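Local atomic coordinates of methyltransferase type 12 (Clostridium thermocellum, PDB entry 3JWG), a protein that probably catalyses 2'-O-methylation of the 3'-terminal nucleotide of small RNAs with S-adenosyl-L-methionine as methyl donor, this chain being its methyltransferase domain. Residues R77-E80 and M81-K84; Y63-L66 and E67-K70; E193-D196 and E197-S200; F164-R168 and K169-T173. One frame throughout, in Å; residues are numbered along the deposited sequence.

Contact 1. Residues R77-E80 and M81-K84; sequences RLPE and MQRK
Glu80 and Lys84, four residues apart, meet mainly through their aliphatic parts: Glu80 CG lies 3.4 Å from Lys84 CE, while the charged ends stay further apart, with Glu80 OE1 4.0 Å from Lys84 NZ, a long salt bridge. With CG of Glu80 set opposite its backbone N (chi1 -175°) and both chains extended, the two side chains run at a slant to one another. Lys84 CG also passes 3.3 Å from Glu80 O. On another side of the turn, Pro79 CD rests against Gln82 CG at 3.9 Å, these two side chains lying alongside and pointing the same way, and Leu78 CD1 reaches Gln82 CB at 4.0 Å. What positions these groups is the first turn of helix 80-83, for which Pro79 is the N-cap. Pro79 O accepts from Arg83 N (2.9 Å, 156°) and weakly from Gln82 N; Glu80 O accepts from Lys84 N at 3.2 Å. Further out, Arg83 NH1 makes a weak hydrogen bond to Ile86 O at the start of strand 86-90. Since the ion pair is long and solvent-exposed, the backbone bonds probably do more to hold the turn, while the carboxylate of Glu80 may interact favourably with the positive end of the helix.

Contact 2. Residues Y63-L66 and E67-K70; sequences YSVL and ERAK
Between Tyr63-Leu66 and Glu67-Lys70 the backbone is plain alpha-helix, each of the four carbonyls accepting from the amide four residues on, among them Val65 O from Ala69 N (2.8 Å) and Leu66 O from Lys70 N (3.0 Å, 171°). Along one side of the helix Tyr63 and Glu67 lie alongside and point the same way, the ring and carboxylate planes 43° apart; Glu67 OE1 is 3.4 Å from Tyr63 CZ and 3.3 Å from Tyr63 OH. The bend of Glu67 at chi2 (57°) folds the acid back toward the phenol. Arg68 runs extended from CG to NE and lays its guanidinium beside Ser64, whose OG sits over one face, 3.3 Å from Arg68 NH2. That approach is wrong for a hydrogen bond, so it is a packing contact. Arg68 CG and Lys70 CG each graze a carbonyl one turn back, at 3.1 Å from Ser64 O and Leu66 O respectively. Ser62 OG bonds to Val65 N near the helix start, and helix 63-73 packs on the parallel part of the mixed sheet, with the buried Leu66 touching Asp60 of strand 55-60 and, together with Tyr63, Gln90 of strand 86-90.

Contact 3. Residues E193-D196 and E197-S200; sequences EIDD and EFGS
Asp195 and Phe198 close this turn side by side, their side chains pointing the same way and the carboxylate and ring planes nearly parallel, 14° apart. Asp195 CG is trans to the backbone N (chi1 -179°), which brings OD2 to 3.0 Å from Phe198 CD1 and 3.5 Å from Phe198 CB. OD2 is buried with no polar partner, a setting that would probably raise the acid's pKa. The Phe198 ring runs out beside Asp195, with Asp195 O at its edge, in plane, 3.5 Å from Phe198 CD1, while Glu197 CG stands over one face. Across the two limbs, Ile194 CG2 packs against Gly199 CA at 4.0 Å. Ser200 OG bonds to Thr202 O, and the ring of Phe198 meets that of His148 beyond the turn. Two backbone bonds fix the frame: Phe198 N to Asp195 O (3.1 Å) and Asp195 N to Gly199 O (2.9 Å). Residues Asp195 to Phe198 form a type II' beta turn, in which Asp196, its second residue, has the positive phi (58°) such a turn requires. The turn makes the link from strand 184-191 to strand 202-209, which runs antiparallel between 135-141 and 184-191, as in the class I Rossmann-fold methyltransferases.

Contact 4. Residues F164-R168 and K169-T173; sequences FEWTR and KEFQT. Unlike the reference sequence in segment 169-173: Gln172 (reference Glu).
Glu170 folds back from the helix onto the chain that leads into it, and its OE1 accepts the amide N-H of Thr167 at 2.9 Å in a nearly straight bond (165°). The amide comes to the anti side of OE1, 25° out of the carboxylate plane. CG placed opposite the carbonyl carbon (chi1 -65°), with the chain extended beyond it, carries the acid back to that amide. The same oxygen lies 3.4 Å from Trp166 CA and takes a second hydrogen bond from a water, which also donates to Glu165 O, so two donors grip OE1 and the water ties the acid to the incoming loop. In return Glu170 N donates to Thr167 OG1 at 3.1 Å; OG1 is crowded in the model, so its exact place is uncertain. This reciprocal pair is a capping box, with Thr167 as N-cap of helix 168-182. Trp166 brings its ring to the helix edge-on: the indole edge meets Phe171 CA, 3.7 Å from Trp166 CE3, and CE3 in turn lies in plane at the edge of the Phe171 ring, 3.9 Å from Phe171 CD1, while the two side chains cross at about a right angle. Trp174 adds an edge-to-face partner for the indole. Arg168 joins in chiefly by its backbone, its O accepting from Gln172 N at 3.0 Å, and Gln172 CG lies 3.3 Å from that oxygen. The Arg168 guanidinium leaves the helix for partners outside, NE making a salt bridge to Glu144 OE1.

Contact 2 lies on helix 63-73, and contact 1 at the start of the next helix, 80-83, with centres 18 Å apart and nearest atoms about 7 Å apart; neither touches the other. Contacts 3 and 4 do touch: Arg168 NH2 of contact 4 is 2.9 Å from Glu197 O of contact 3, a probable hydrogen bond, and Arg168 NH1 packs on Gly199 CA at 3.4 Å. Contact 2 and contact 4 stand on opposite sides of the chain's centre, their centres 29 Å apart. The bound magnesium ion, with Gly37 and Ile109 at its site, is about 9 Å from the Val65 side chain of contact 2 and about 13 Å from that of Phe171; contacts 1 and 3 lie away from it.

Contact 1. Residues R77-E80 and M81-K84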
loop_
_atom_site.group_PDB
_atom_site.type_symbol
_atom_site.label_atom_id
_atom_site.label_comp_id
_atom_site.label_asym_id
_atom_site.label_seq_id
_atom_site.Cartn_x
_atom_site.Cartn_y
_atom_site.Cartn_z
ATOM N N ARG A 77 -22.858 -4.130 -9.081
ATOM C CA ARG A 77 -23.639 -5.364 -9.037
ATOM C C ARG A 77 -23.675 -5.931 -7.625
ATOM O O ARG A 77 -24.468 -6.821 -7.318
ATOM C CB ARG A 77 -23.041 -6.411 -9.978
ATOM C CG ARG A 77 -23.096 -6.039 -11.446
ATOM C CD ARG A 77 -22.374 -7.081 -12.284
ATOM N NE ARG A 77 -22.423 -6.775 -13.711
ATOM C CZ ARG A 77 -21.829 -7.504 -14.649
ATOM N NH1 ARG A 77 -21.136 -8.585 -14.312
ATOM N NH2 ARG A 77 -21.932 -7.156 -15.926
ATOM N N LEU A 78 -22.801 -5.419 -6.768
ATOM C CA LEU A 78 -22.743 -5.877 -5.389
ATOM C C LEU A 78 -24.018 -5.518 -4.642
ATOM O O LEU A 78 -24.677 -4.529 -4.955
ATOM C CB LEU A 78 -21.546 -5.249 -4.665
ATOM C CG LEU A 78 -20.179 -5.938 -4.761
ATOM C CD1 LEU A 78 -20.242 -7.293 -4.076
ATOM C CD2 LEU A 78 -19.776 -6.099 -6.207
ATOM N N PRO A 79 -24.388 -6.333 -3.645
ATOM C CA PRO A 79 -25.596 -6.055 -2.867
ATOM C C PRO A 79 -25.448 -4.675 -2.231
ATOM O O PRO A 79 -24.331 -4.186 -2.046
ATOM C CB PRO A 79 -25.598 -7.174 -1.829
ATOM C CG PRO A 79 -24.937 -8.305 -2.557
ATOM C CD PRO A 79 -23.784 -7.616 -3.241
ATOM N N GLU A 80 -26.572 -4.054 -1.899
ATOM C CA GLU A 80 -26.573 -2.729 -1.297
ATOM C C GLU A 80 -25.644 -2.593 -0.090
ATOM O O GLU A 80 -24.895 -1.622 0.007
ATOM C CB GLU A 80 -27.996 -2.353 -0.891
ATOM C CG GLU A 80 -28.143 -0.940 -0.367
ATOM C CD GLU A 80 -29.594 -0.563 -0.147
ATOM O OE1 GLU A 80 -30.273 -1.242 0.654
ATOM O OE2 GLU A 80 -30.057 0.410 -0.780
ATOM N N MET A 81 -25.691 -3.556 0.827
ATOM C CA MET A 81 -24.849 -3.503 2.024
ATOM C C MET A 81 -23.363 -3.498 1.671
ATOM O O MET A 81 -22.567 -2.828 2.325
ATOM C CB MET A 81 -25.138 -4.693 2.953
ATOM C CG MET A 81 -24.499 -6.008 2.512
ATOM S SD MET A 81 -24.676 -7.364 3.709
ATOM C CE MET A 81 -23.357 -6.985 4.877
ATOM N N GLN A 82 -22.994 -4.246 0.637
ATOM C CA GLN A 82 -21.597 -4.327 0.217
ATOM C C GLN A 82 -21.155 -3.063 -0.506
ATOM O O GLN A 82 -20.019 -2.614 -0.349
ATOM C CB GLN A 82 -21.386 -5.546 -0.684
ATOM C CG GLN A 82 -21.691 -6.856 0.017
ATOM C CD GLN A 82 -20.809 -7.074 1.231
ATOM O OE1 GLN A 82 -21.292 -7.412 2.314
ATOM N NE2 GLN A 82 -19.510 -6.884 1.056
ATOM N N ARG A 83 -22.056 -2.489 -1.290
ATOM C CA ARG A 83 -21.746 -1.272 -2.025
ATOM C C ARG A 83 -21.421 -0.112 -1.079
ATOM O O ARG A 83 -20.566 0.724 -1.379
ATOM C CB ARG A 83 -22.925 -0.877 -2.915
ATOM C CG ARG A 83 -22.703 0.420 -3.669
ATOM C CD ARG A 83 -21.704 0.217 -4.791
ATOM N NE ARG A 83 -21.314 1.465 -5.446
ATOM C CZ ARG A 83 -20.510 2.378 -4.908
ATOM N NH1 ARG A 83 -20.001 2.191 -3.696
ATOM N NH2 ARG A 83 -20.207 3.476 -5.588
ATOM N N LYS A 84 -22.109 -0.063 0.058
ATOM C CA LYS A 84 -21.902 1.003 1.033
ATOM C C LYS A 84 -20.561 0.926 1.762
ATOM O O LYS A 84 -20.147 1.884 2.416
ATOM C CB LYS A 84 -23.043 1.000 2.054
ATOM C CG LYS A 84 -24.403 1.316 1.438
ATOM C CD LYS A 84 -25.538 1.163 2.446
ATOM C CE LYS A 84 -26.889 1.434 1.788
ATOM N NZ LYS A 84 -28.026 1.300 2.744
#

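Contact 2. Residues Y63-L66 and E67-K70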
loop_
_atom_site.group_PDB
_atom_site.type_symbol
_atom_site.label_atom_id
_atom_site.label_comp_id
_atom_site.label_asym_id
_atom_site.label_seq_id
_atom_site.Cartn_x
_atom_site.Cartn_y
_atom_site.Cartn_z
ATOM N N TYR A 63 -7.400 7.878 -13.965
ATOM C CA TYR A 63 -8.837 7.746 -14.168
ATOM C C TYR A 63 -9.129 6.395 -14.816
ATOM O O TYR A 63 -10.051 5.680 -14.417
ATOM C CB TYR A 63 -9.341 8.861 -15.087
ATOM C CG TYR A 63 -10.743 8.635 -15.602
ATOM C CD1 TYR A 63 -11.854 8.879 -14.794
ATOM C CD2 TYR A 63 -10.960 8.150 -16.893
ATOM C CE1 TYR A 63 -13.149 8.645 -15.258
ATOM C CE2 TYR A 63 -12.249 7.910 -17.367
ATOM C CZ TYR A 63 -13.338 8.159 -16.545
ATOM O OH TYR A 63 -14.613 7.913 -17.010
ATOM N N SER A 64 -8.332 6.059 -15.823
ATOM C CA SER A 64 -8.483 4.805 -16.549
ATOM C C SER A 64 -8.363 3.588 -15.633
ATOM O O SER A 64 -9.140 2.636 -15.741
ATOM C CB SER A 64 -7.429 4.718 -17.653
ATOM O OG SER A 64 -7.532 3.486 -18.337
ATOM N N VAL A 65 -7.383 3.618 -14.738
ATOM C CA VAL A 65 -7.172 2.514 -13.808
ATOM C C VAL A 65 -8.382 2.327 -12.901
ATOM O O VAL A 65 -8.880 1.213 -12.736
ATOM C CB VAL A 65 -5.933 2.753 -12.925
ATOM C CG1 VAL A 65 -5.752 1.588 -11.962
ATOM C CG2 VAL A 65 -4.693 2.918 -13.798
ATOM N N LEU A 66 -8.850 3.421 -12.312
ATOM C CA LEU A 66 -10.003 3.367 -11.424
ATOM C C LEU A 66 -11.221 2.806 -12.139
ATOM O O LEU A 66 -12.041 2.114 -11.536
ATOM C CB LEU A 66 -10.308 4.761 -10.869
ATOM C CG LEU A 66 -9.301 5.250 -9.824
ATOM C CD1 LEU A 66 -9.571 6.702 -9.480
ATOM C CD2 LEU A 66 -9.399 4.374 -8.580
ATOM N N GLU A 67 -11.326 3.095 -13.434
ATOM C CA GLU A 67 -12.439 2.612 -14.241
ATOM C C GLU A 67 -12.314 1.099 -14.401
ATOM O O GLU A 67 -13.307 0.374 -14.418
ATOM C CB GLU A 67 -12.417 3.292 -15.612
ATOM C CG GLU A 67 -13.785 3.448 -16.242
ATOM C CD GLU A 67 -14.743 4.223 -15.355
ATOM O OE1 GLU A 67 -14.374 5.327 -14.898
ATOM O OE2 GLU A 67 -15.868 3.733 -15.118
ATOM N N ARG A 68 -11.080 0.624 -14.513
ATOM C CA ARG A 68 -10.821 -0.800 -14.650
ATOM C C ARG A 68 -11.098 -1.477 -13.316
ATOM O O ARG A 68 -11.624 -2.587 -13.270
ATOM C CB ARG A 68 -9.366 -1.039 -15.046
ATOM C CG ARG A 68 -8.978 -0.423 -16.373
ATOM C CD ARG A 68 -7.469 -0.417 -16.529
ATOM N NE ARG A 68 -7.047 0.200 -17.781
ATOM C CZ ARG A 68 -5.782 0.480 -18.081
ATOM N NH1 ARG A 68 -4.819 0.200 -17.213
ATOM N NH2 ARG A 68 -5.482 1.036 -19.247
ATOM N N ALA A 69 -10.735 -0.801 -12.231
ATOM C CA ALA A 69 -10.952 -1.345 -10.897
ATOM C C ALA A 69 -12.439 -1.575 -10.669
ATOM O O ALA A 69 -12.853 -2.672 -10.301
ATOM C CB ALA A 69 -10.396 -0.393 -9.839
ATOM N N LYS A 70 -13.246 -0.542 -10.897
ATOM C CA LYS A 70 -14.685 -0.671 -10.690
ATOM C C LYS A 70 -15.289 -1.769 -11.559
ATOM O O LYS A 70 -16.247 -2.426 -11.159
ATOM C CB LYS A 70 -15.389 0.670 -10.934
ATOM C CG LYS A 70 -14.976 1.400 -12.194
ATOM C CD LYS A 70 -15.648 2.769 -12.271
ATOM C CE LYS A 70 -15.283 3.644 -11.074
ATOM N NZ LYS A 70 -15.894 5.004 -11.153
#

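Contact 3. Residues E193-D196 and E197-S200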
loop_
_atom_site.group_PDB
_atom_site.type_symbol
_atom_site.label_atom_id
_atom_site.label_comp_id
_atom_site.label_asym_id
_atom_site.label_seq_id
_atom_site.Cartn_x
_atom_site.Cartn_y
_atom_site.Cartn_z
ATOM N N GLU A 193 9.262 -16.290 0.568
ATOM C CA GLU A 193 10.360 -17.128 1.032
ATOM C C GLU A 193 11.692 -16.400 0.903
ATOM O O GLU A 193 11.947 -15.726 -0.095
ATOM C CB GLU A 193 10.377 -18.437 0.237
ATOM C CG GLU A 193 10.174 -18.255 -1.257
ATOM C CD GLU A 193 9.891 -19.565 -1.971
ATOM O OE1 GLU A 193 10.772 -20.454 -1.963
ATOM O OE2 GLU A 193 8.785 -19.706 -2.535
ATOM N N ILE A 194 12.532 -16.536 1.925
ATOM C CA ILE A 194 13.842 -15.893 1.947
ATOM C C ILE A 194 14.869 -16.684 1.142
ATOM O O ILE A 194 15.004 -17.898 1.310
ATOM C CB ILE A 194 14.358 -15.738 3.390
ATOM C CG1 ILE A 194 13.325 -14.980 4.229
ATOM C CG2 ILE A 194 15.685 -14.995 3.390
ATOM C CD1 ILE A 194 13.723 -14.786 5.678
ATOM N N ASP A 195 15.589 -15.985 0.269
ATOM C CA ASP A 195 16.603 -16.611 -0.573
ATOM C C ASP A 195 18.005 -16.398 -0.007
ATOM O O ASP A 195 18.880 -15.823 -0.661
ATOM C CB ASP A 195 16.511 -16.054 -1.997
ATOM C CG ASP A 195 17.533 -16.672 -2.936
ATOM O OD1 ASP A 195 17.717 -17.908 -2.890
ATOM O OD2 ASP A 195 18.144 -15.922 -3.727
ATOM N N ASP A 196 18.202 -16.867 1.221
ATOM C CA ASP A 196 19.483 -16.764 1.910
ATOM C C ASP A 196 20.023 -15.347 2.082
ATOM O O ASP A 196 19.638 -14.640 3.015
ATOM C CB ASP A 196 20.529 -17.632 1.201
ATOM C CG ASP A 196 20.276 -19.116 1.388
ATOM O OD1 ASP A 196 20.198 -19.560 2.553
ATOM O OD2 ASP A 196 20.154 -19.836 0.373
ATOM N N GLU A 197 20.918 -14.937 1.188
ATOM C CA GLU A 197 21.524 -13.613 1.275
ATOM C C GLU A 197 20.789 -12.553 0.463
ATOM O O GLU A 197 20.933 -11.358 0.723
ATOM C CB GLU A 197 22.979 -13.677 0.812
ATOM C CG GLU A 197 23.146 -13.804 -0.693
ATOM C CD GLU A 197 24.575 -14.091 -1.093
ATOM O OE1 GLU A 197 25.033 -15.227 -0.861
ATOM O OE2 GLU A 197 25.242 -13.184 -1.633
ATOM N N PHE A 198 20.001 -12.986 -0.515
ATOM C CA PHE A 198 19.269 -12.052 -1.358
ATOM C C PHE A 198 17.946 -11.594 -0.742
ATOM O O PHE A 198 17.302 -10.681 -1.256
ATOM C CB PHE A 198 19.007 -12.672 -2.726
ATOM C CG PHE A 198 20.256 -13.100 -3.447
ATOM C CD1 PHE A 198 20.746 -14.402 -3.316
ATOM C CD2 PHE A 198 20.951 -12.200 -4.249
ATOM C CE1 PHE A 198 21.909 -14.799 -3.978
ATOM C CE2 PHE A 198 22.116 -12.586 -4.916
ATOM C CZ PHE A 198 22.594 -13.888 -4.781
ATOM N N GLY A 199 17.550 -12.233 0.356
ATOM C CA GLY A 199 16.308 -11.872 1.019
ATOM C C GLY A 199 15.073 -12.369 0.295
ATOM O O GLY A 199 15.162 -13.216 -0.594
ATOM N N SER A 200 13.912 -11.844 0.679
ATOM C CA SER A 200 12.649 -12.230 0.062
ATOM C C SER A 200 12.349 -11.273 -1.085
ATOM O O SER A 200 12.979 -10.226 -1.198
ATOM C CB SER A 200 11.522 -12.195 1.104
ATOM O OG SER A 200 11.442 -10.925 1.732
#

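Contact 4. Residues F164-R168 and K169-T173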
loop_
_atom_site.group_PDB
_atom_site.type_symbol
_atom_site.label_atom_id
_atom_site.label_comp_id
_atom_site.label_asym_id
_atom_site.label_seq_id
_atom_site.Cartn_x
_atom_site.Cartn_y
_atom_site.Cartn_z
ATOM N N PHE A 164 14.912 0.682 -10.408
ATOM C CA PHE A 164 14.193 1.601 -9.550
ATOM C C PHE A 164 13.605 0.989 -8.292
ATOM O O PHE A 164 12.956 1.679 -7.505
ATOM C CB PHE A 164 13.140 2.352 -10.356
ATOM C CG PHE A 164 13.677 3.597 -10.998
ATOM C CD1 PHE A 164 13.027 4.194 -12.066
ATOM C CD2 PHE A 164 14.846 4.179 -10.514
ATOM C CE1 PHE A 164 13.534 5.350 -12.638
ATOM C CE2 PHE A 164 15.357 5.330 -11.077
ATOM C CZ PHE A 164 14.703 5.916 -12.138
ATOM N N GLU A 165 13.847 -0.301 -8.095
ATOM C CA GLU A 165 13.389 -0.953 -6.876
ATOM C C GLU A 165 14.429 -0.582 -5.822
ATOM O O GLU A 165 15.584 -0.284 -6.149
ATOM C CB GLU A 165 13.334 -2.470 -7.044
ATOM C CG GLU A 165 12.463 -2.894 -8.198
ATOM C CD GLU A 165 12.280 -4.388 -8.295
ATOM O OE1 GLU A 165 13.184 -5.144 -7.880
ATOM O OE2 GLU A 165 11.225 -4.804 -8.816
ATOM N N TRP A 166 14.017 -0.603 -4.564
ATOM C CA TRP A 166 14.891 -0.239 -3.463
ATOM C C TRP A 166 15.503 -1.460 -2.817
ATOM O O TRP A 166 14.874 -2.517 -2.763
ATOM C CB TRP A 166 14.094 0.512 -2.398
ATOM C CG TRP A 166 13.456 1.788 -2.853
ATOM C CD1 TRP A 166 13.358 2.259 -4.136
ATOM C CD2 TRP A 166 12.824 2.765 -2.016
ATOM N NE1 TRP A 166 12.705 3.473 -4.147
ATOM C CE2 TRP A 166 12.368 3.807 -2.858
ATOM C CE3 TRP A 166 12.603 2.863 -0.636
ATOM C CZ2 TRP A 166 11.704 4.931 -2.363
ATOM C CZ3 TRP A 166 11.941 3.984 -0.141
ATOM C CH2 TRP A 166 11.500 5.005 -1.005
ATOM N N THR A 167 16.730 -1.311 -2.321
ATOM C CA THR A 167 17.396 -2.409 -1.628
ATOM C C THR A 167 16.793 -2.414 -0.226
ATOM O O THR A 167 16.054 -1.498 0.143
ATOM C CB THR A 167 18.919 -2.184 -1.486
ATOM O OG1 THR A 167 19.155 -0.969 -0.766
ATOM C CG2 THR A 167 19.594 -2.102 -2.867
ATOM N N ARG A 168 17.101 -3.441 0.555
ATOM C CA ARG A 168 16.577 -3.512 1.911
ATOM C C ARG A 168 17.125 -2.377 2.768
ATOM O O ARG A 168 16.416 -1.820 3.607
ATOM C CB ARG A 168 16.907 -4.876 2.521
ATOM C CG ARG A 168 16.081 -6.005 1.913
ATOM C CD ARG A 168 16.617 -7.375 2.315
ATOM N NE ARG A 168 17.962 -7.600 1.793
ATOM C CZ ARG A 168 18.693 -8.682 2.046
ATOM N NH1 ARG A 168 18.208 -9.644 2.819
ATOM N NH2 ARG A 168 19.908 -8.802 1.528
ATOM N N LYS A 169 18.388 -2.020 2.548
ATOM C CA LYS A 169 19.009 -0.939 3.308
ATOM C C LYS A 169 18.373 0.404 2.951
ATOM O O LYS A 169 18.149 1.259 3.815
ATOM C CB LYS A 169 20.508 -0.880 3.011
ATOM C CG LYS A 169 21.221 0.271 3.696
ATOM C CD LYS A 169 22.679 0.348 3.272
ATOM C CE LYS A 169 23.379 1.507 3.958
ATOM N NZ LYS A 169 23.302 1.360 5.438
ATOM N N GLU A 170 18.091 0.590 1.668
ATOM C CA GLU A 170 17.476 1.826 1.206
ATOM C C GLU A 170 16.076 1.973 1.776
ATOM O O GLU A 170 15.701 3.045 2.227
ATOM C CB GLU A 170 17.415 1.856 -0.319
ATOM C CG GLU A 170 18.791 1.892 -0.960
ATOM C CD GLU A 170 18.730 1.953 -2.461
ATOM O OE1 GLU A 170 17.861 1.272 -3.048
ATOM O OE2 GLU A 170 19.563 2.673 -3.056
ATOM N N PHE A 171 15.305 0.890 1.761
ATOM C CA PHE A 171 13.950 0.957 2.289
ATOM C C PHE A 171 13.932 1.189 3.798
ATOM O O PHE A 171 13.183 2.024 4.299
ATOM C CB PHE A 171 13.179 -0.326 1.985
ATOM C CG PHE A 171 11.759 -0.322 2.511
ATOM C CD1 PHE A 171 10.820 0.569 2.004
ATOM C CD2 PHE A 171 11.362 -1.212 3.505
ATOM C CE1 PHE A 171 9.497 0.574 2.480
ATOM C CE2 PHE A 171 10.045 -1.218 3.988
ATOM C CZ PHE A 171 9.110 -0.321 3.473
ATOM N N GLN A 172 14.748 0.440 4.528
ATOM C CA GLN A 172 14.769 0.583 5.976
ATOM C C GLN A 172 15.285 1.943 6.413
ATOM O O GLN A 172 14.765 2.529 7.364
ATOM C CB GLN A 172 15.581 -0.554 6.594
ATOM C CG GLN A 172 14.833 -1.874 6.541
ATOM C CD GLN A 172 15.699 -3.060 6.888
ATOM O OE1 GLN A 172 16.648 -2.943 7.662
ATOM N NE2 GLN A 172 15.372 -4.216 6.324
ATOM N N THR A 173 16.290 2.459 5.710
ATOM C CA THR A 173 16.837 3.772 6.031
ATOM C C THR A 173 15.740 4.819 5.819
ATOM O O THR A 173 15.538 5.711 6.648
ATOM C CB THR A 173 18.038 4.111 5.125
ATOM O OG1 THR A 173 19.074 3.141 5.330
ATOM C CG2 THR A 173 18.577 5.504 5.445
HETATM O O HOH W 1 17.808 1.245 -5.717
#